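Local structure of copper-containing nitrite reductase (Hyphomicrobium denitrificans 1NES1, 6TFO) at residues I322-S334 with L416-G430. The protein probably reduces nitrite to nitric oxide with electrons from cytochrome c, working as a homotrimer that carries several copper ions in each subunit. Numbering follows the deposited sequence.
Sequences ISEKPEYFLFNGS and LVDHALSRLDHGLVG. With CU (copper (II) ion), chain E.
Strand 328-331 runs past residues 426-428 with Y328 nearest H426 and L330 nearest L428. One backbone hydrogen bond joins them, from F329 N to H426 O (3.0 Å). A water accepts from F331 N and donates to G427 O and S334 O. The axes of strands 328-331 and 416-418 come no closer than 9.2 Å and run roughly antiparallel. F329 lies over R423. The arginine CD sits 3.5 Å from the ring centroid in a CH-pi contact, and its guanidinium is almost parallel to the ring, 6° off. The R423 chain, extended from CG to NE, passes slantwise over this face. R423 NH1 forms a salt bridge with D418 OD2 (2.8 Å), which is also hydrogen-bonded to Q299 NE2. D418 OD1 accepts from A420 N in an Asx turn. The contact joins strand 328-331, at the edge of one sheet, to strand 412-418 of another, the two-sheet layout of a cupredoxin beta-sandwich, as expected in the multicopper oxidase family. H419 NE2 binds a copper ion that H227 and H262 of the second subunit also bind. R423 NE makes a salt bridge with E324 of that subunit. L428 CD1 points onto the face of F331, 3.4 Å from the ring centroid. CG of L428 is anti to the backbone N (chi1 -165°), which turns the branch toward that ring. The edge of the F331 ring meets the L416 backbone, with F331 CE2 3.4 Å from L416 O. H426 ND1 donates to E327 O (2.6 Å, 154°), with the oxygen in the imidazole plane; NE2 donates to I322 O of the second subunit.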
loop_
_atom_site.group_PDB
_atom_site.type_symbol
_atom_site.label_atom_id
_atom_site.label_comp_id
_atom_site.label_asym_id
_atom_site.label_seq_id
_atom_site.Cartn_x
_atom_site.Cartn_y
_atom_site.Cartn_z
ATOM N N ILE C 322 8.355 11.767 -21.384
ATOM C CA ILE C 322 7.072 12.125 -22.069
ATOM C C ILE C 322 6.197 13.009 -21.168
ATOM O O ILE C 322 5.266 13.643 -21.698
ATOM C CB ILE C 322 6.306 10.890 -22.589
ATOM C CG1 ILE C 322 5.795 9.984 -21.467
ATOM C CG2 ILE C 322 7.167 10.146 -23.598
ATOM C CD1 ILE C 322 4.828 8.909 -21.958
ATOM N N SER C 323 6.459 13.057 -19.863
ATOM C CA SER C 323 5.702 13.885 -18.879
ATOM C C SER C 323 6.460 15.175 -18.566
ATOM O O SER C 323 5.922 15.976 -17.784
ATOM C CB SER C 323 5.437 13.142 -17.593
ATOM O OG SER C 323 4.903 11.855 -17.835
ATOM N N GLU C 324 7.672 15.344 -19.096
ATOM C CA GLU C 324 8.466 16.594 -18.939
ATOM C C GLU C 324 8.794 16.794 -17.454
ATOM O O GLU C 324 8.509 17.886 -16.918
ATOM C CB GLU C 324 7.701 17.799 -19.510
ATOM C CG GLU C 324 7.214 17.588 -20.934
ATOM C CD GLU C 324 6.589 18.799 -21.595
ATOM O OE1 GLU C 324 6.741 19.908 -21.080
ATOM O OE2 GLU C 324 5.946 18.618 -22.622
ATOM N N LYS C 325 9.359 15.768 -16.817
ATOM C CA LYS C 325 9.782 15.811 -15.392
ATOM C C LYS C 325 11.249 15.416 -15.324
ATOM O O LYS C 325 11.584 14.334 -14.872
ATOM C CB LYS C 325 8.951 14.864 -14.515
ATOM C CG LYS C 325 7.438 14.864 -14.696
ATOM C CD LYS C 325 6.589 15.225 -13.464
ATOM C CE LYS C 325 6.149 16.677 -13.466
ATOM N NZ LYS C 325 5.473 17.060 -14.737
ATOM N N PRO C 326 12.178 16.267 -15.791
ATOM C CA PRO C 326 13.585 15.903 -15.817
ATOM C C PRO C 326 14.225 16.001 -14.429
ATOM O O PRO C 326 13.652 16.607 -13.531
ATOM C CB PRO C 326 14.181 16.970 -16.733
ATOM C CG PRO C 326 13.335 18.183 -16.440
ATOM C CD PRO C 326 11.937 17.627 -16.294
ATOM N N GLU C 327 15.404 15.402 -14.295
ATOM C CA GLU C 327 16.192 15.409 -13.038
ATOM C C GLU C 327 17.383 16.340 -13.209
ATOM O O GLU C 327 17.782 16.957 -12.222
ATOM C CB GLU C 327 16.666 13.996 -12.695
ATOM C CG GLU C 327 15.551 13.054 -12.247
ATOM C CD GLU C 327 14.793 13.522 -11.022
ATOM O OE1 GLU C 327 15.383 14.272 -10.180
ATOM O OE2 GLU C 327 13.608 13.153 -10.944
ATOM N N TYR C 328 17.928 16.403 -14.424
ATOM C CA TYR C 328 19.121 17.222 -14.754
ATOM C C TYR C 328 18.741 18.321 -15.754
ATOM O O TYR C 328 18.100 18.026 -16.783
ATOM C CB TYR C 328 20.246 16.330 -15.275
ATOM C CG TYR C 328 20.785 15.358 -14.253
ATOM C CD1 TYR C 328 20.126 14.169 -13.972
ATOM C CD2 TYR C 328 21.969 15.622 -13.584
ATOM C CE1 TYR C 328 20.625 13.272 -13.046
ATOM C CE2 TYR C 328 22.485 14.738 -12.650
ATOM C CZ TYR C 328 21.804 13.565 -12.374
ATOM O OH TYR C 328 22.311 12.680 -11.471
ATOM N N PHE C 329 19.094 19.565 -15.406
ATOM C CA PHE C 329 19.112 20.756 -16.291
ATOM C C PHE C 329 20.580 21.144 -16.489
ATOM O O PHE C 329 21.225 21.500 -15.464
ATOM C CB PHE C 329 18.332 21.897 -15.642
ATOM C CG PHE C 329 16.842 21.810 -15.808
ATOM C CD1 PHE C 329 16.233 22.256 -16.966
ATOM C CD2 PHE C 329 16.051 21.264 -14.815
ATOM C CE1 PHE C 329 14.855 22.179 -17.115
ATOM C CE2 PHE C 329 14.676 21.179 -14.973
ATOM C CZ PHE C 329 14.085 21.644 -16.119
ATOM N N LEU C 330 21.092 21.069 -17.719
ATOM C CA LEU C 330 22.555 21.165 -17.978
ATOM C C LEU C 330 22.913 22.211 -19.045
ATOM O O LEU C 330 22.211 22.304 -20.093
ATOM C CB LEU C 330 23.062 19.786 -18.408
ATOM C CG LEU C 330 22.702 18.634 -17.472
ATOM C CD1 LEU C 330 22.961 17.313 -18.170
ATOM C CD2 LEU C 330 23.460 18.738 -16.158
ATOM N N PHE C 331 24.016 22.928 -18.799
ATOM C CA PHE C 331 24.790 23.665 -19.834
ATOM C C PHE C 331 25.888 22.739 -20.355
ATOM O O PHE C 331 26.663 22.248 -19.542
ATOM C CB PHE C 331 25.416 24.944 -19.275
ATOM C CG PHE C 331 24.441 26.025 -18.883
ATOM C CD1 PHE C 331 23.375 26.358 -19.705
ATOM C CD2 PHE C 331 24.608 26.736 -17.705
ATOM C CE1 PHE C 331 22.484 27.354 -19.341
ATOM C CE2 PHE C 331 23.723 27.749 -17.347
ATOM C CZ PHE C 331 22.657 28.043 -18.156
ATOM N N ASN C 332 25.912 22.498 -21.668
ATOM C CA ASN C 332 27.000 21.786 -22.385
ATOM C C ASN C 332 27.225 20.439 -21.691
ATOM O O ASN C 332 28.393 20.087 -21.413
ATOM C CB ASN C 332 28.281 22.629 -22.463
ATOM C CG ASN C 332 28.143 23.899 -23.283
ATOM O OD1 ASN C 332 27.043 24.395 -23.515
ATOM N ND2 ASN C 332 29.257 24.448 -23.729
ATOM N N GLY C 333 26.138 19.736 -21.380
ATOM C CA GLY C 333 26.148 18.263 -21.278
ATOM C C GLY C 333 26.335 17.680 -19.886
ATOM O O GLY C 333 26.022 16.498 -19.733
ATOM N N SER C 334 26.843 18.424 -18.907
ATOM C CA SER C 334 27.262 17.827 -17.616
ATOM C C SER C 334 27.073 18.814 -16.464
ATOM O O SER C 334 27.053 20.031 -16.696
ATOM C CB SER C 334 28.691 17.323 -17.677
ATOM O OG SER C 334 29.614 18.360 -17.370
ATOM N N LEU C 416 26.030 32.451 -15.438
ATOM C CA LEU C 416 24.980 32.054 -16.410
ATOM C C LEU C 416 23.938 31.183 -15.698
ATOM O O LEU C 416 24.337 30.189 -15.070
ATOM C CB LEU C 416 25.626 31.253 -17.546
ATOM C CG LEU C 416 26.448 32.025 -18.579
ATOM C CD1 LEU C 416 27.735 32.576 -17.968
ATOM C CD2 LEU C 416 26.774 31.115 -19.757
ATOM N N VAL C 417 22.652 31.523 -15.817
ATOM C CA VAL C 417 21.522 30.770 -15.198
ATOM C C VAL C 417 20.335 30.738 -16.159
ATOM O O VAL C 417 20.212 31.650 -17.014
ATOM C CB VAL C 417 21.082 31.376 -13.849
ATOM C CG1 VAL C 417 22.241 31.454 -12.862
ATOM C CG2 VAL C 417 20.412 32.737 -14.011
ATOM N N ASP C 418 19.480 29.728 -15.995
ATOM C CA ASP C 418 18.042 29.789 -16.365
ATOM C C ASP C 418 17.355 30.379 -15.134
ATOM O O ASP C 418 17.576 29.849 -14.063
ATOM C CB ASP C 418 17.565 28.405 -16.774
ATOM C CG ASP C 418 16.130 28.320 -17.228
ATOM O OD1 ASP C 418 15.347 29.258 -16.895
ATOM O OD2 ASP C 418 15.806 27.308 -17.915
ATOM N N HIS C 419 16.663 31.506 -15.249
ATOM C CA HIS C 419 16.178 32.273 -14.068
ATOM C C HIS C 419 14.917 31.605 -13.499
ATOM O O HIS C 419 14.302 32.200 -12.584
ATOM C CB HIS C 419 15.962 33.763 -14.410
ATOM C CG HIS C 419 16.296 34.675 -13.277
ATOM N ND1 HIS C 419 15.503 34.776 -12.158
ATOM C CD2 HIS C 419 17.347 35.500 -13.075
ATOM C CE1 HIS C 419 16.052 35.633 -11.321
ATOM N NE2 HIS C 419 17.186 36.091 -11.853
ATOM N N ALA C 420 14.507 30.458 -14.047
ATOM C CA ALA C 420 13.653 29.486 -13.323
ATOM C C ALA C 420 14.583 28.755 -12.347
ATOM O O ALA C 420 15.107 27.690 -12.697
ATOM C CB ALA C 420 12.942 28.546 -14.274
ATOM N N LEU C 421 14.826 29.361 -11.188
ATOM C CA LEU C 421 16.094 29.177 -10.438
ATOM C C LEU C 421 16.093 27.881 -9.620
ATOM O O LEU C 421 17.194 27.523 -9.118
ATOM C CB LEU C 421 16.345 30.396 -9.549
ATOM C CG LEU C 421 16.918 31.614 -10.272
ATOM C CD1 LEU C 421 17.019 32.779 -9.302
ATOM C CD2 LEU C 421 18.279 31.301 -10.885
ATOM N N SER C 422 14.958 27.182 -9.510
ATOM C CA SER C 422 14.949 25.807 -8.950
ATOM C C SER C 422 15.915 24.942 -9.777
ATOM O O SER C 422 16.449 23.953 -9.229
ATOM C CB SER C 422 13.565 25.213 -8.881
ATOM O OG SER C 422 12.828 25.791 -7.820
ATOM N N ARG C 423 16.199 25.331 -11.020
ATOM C CA ARG C 423 17.044 24.511 -11.916
ATOM C C ARG C 423 18.510 24.634 -11.507
ATOM O O ARG C 423 19.280 23.794 -11.958
ATOM C CB ARG C 423 16.773 24.887 -13.365
ATOM C CG ARG C 423 15.341 24.577 -13.749
ATOM C CD ARG C 423 14.931 25.101 -15.099
ATOM N NE ARG C 423 13.474 25.134 -15.152
ATOM C CZ ARG C 423 12.758 25.601 -16.173
ATOM N NH1 ARG C 423 13.345 26.070 -17.267
ATOM N NH2 ARG C 423 11.442 25.576 -16.101
ATOM N N LEU C 424 18.863 25.582 -10.635
ATOM C CA LEU C 424 20.178 25.599 -9.937
ATOM C C LEU C 424 20.373 24.242 -9.255
ATOM O O LEU C 424 21.453 23.653 -9.356
ATOM C CB LEU C 424 20.200 26.698 -8.869
ATOM C CG LEU C 424 20.347 28.136 -9.351
ATOM C CD1 LEU C 424 20.224 29.116 -8.184
ATOM C CD2 LEU C 424 21.667 28.330 -10.077
ATOM N N ASP C 425 19.338 23.782 -8.559
ATOM C CA ASP C 425 19.372 22.559 -7.713
ATOM C C ASP C 425 19.285 21.305 -8.593
ATOM O O ASP C 425 19.217 20.238 -8.017
ATOM C CB ASP C 425 18.272 22.636 -6.646
ATOM C CG ASP C 425 18.404 23.866 -5.765
ATOM O OD1 ASP C 425 19.522 24.067 -5.258
ATOM O OD2 ASP C 425 17.405 24.626 -5.620
ATOM N N HIS C 426 19.321 21.423 -9.931
ATOM C CA HIS C 426 19.360 20.280 -10.892
ATOM C C HIS C 426 20.591 20.352 -11.817
ATOM O O HIS C 426 20.570 19.645 -12.840
ATOM C CB HIS C 426 18.063 20.197 -11.711
ATOM C CG HIS C 426 16.843 19.863 -10.912
ATOM N ND1 HIS C 426 16.384 18.565 -10.766
ATOM C CD2 HIS C 426 15.974 20.642 -10.228
ATOM C CE1 HIS C 426 15.279 18.566 -10.048
ATOM N NE2 HIS C 426 15.019 19.830 -9.682
ATOM N N GLY C 427 21.605 21.166 -11.485
ATOM C CA GLY C 427 22.914 21.219 -12.173
ATOM C C GLY C 427 23.092 22.400 -13.141
ATOM O O GLY C 427 24.181 22.485 -13.753
ATOM N N LEU C 428 22.115 23.309 -13.261
ATOM C CA LEU C 428 22.107 24.373 -14.300
ATOM C C LEU C 428 22.697 25.670 -13.760
ATOM O O LEU C 428 21.947 26.521 -13.233
ATOM C CB LEU C 428 20.680 24.632 -14.784
ATOM C CG LEU C 428 20.577 25.424 -16.089
ATOM C CD1 LEU C 428 21.356 24.745 -17.207
ATOM C CD2 LEU C 428 19.124 25.587 -16.489
ATOM N N VAL C 429 24.000 25.829 -13.939
ATOM C CA VAL C 429 24.754 27.053 -13.543
ATOM C C VAL C 429 26.104 27.019 -14.276
ATOM O O VAL C 429 26.636 25.910 -14.495
ATOM C CB VAL C 429 24.889 27.129 -12.014
ATOM C CG1 VAL C 429 25.760 26.006 -11.490
ATOM C CG2 VAL C 429 25.426 28.460 -11.537
ATOM N N GLY C 430 26.579 28.183 -14.728
ATOM C CA GLY C 430 27.880 28.352 -15.405
ATOM C C GLY C 430 28.586 29.594 -14.893
ATOM O O GLY C 430 27.905 30.536 -14.396
HETATM CU CU CU E . 18.684 37.219 -10.871
HETATM O O HOH W 1 25.283 22.160 -16.296
#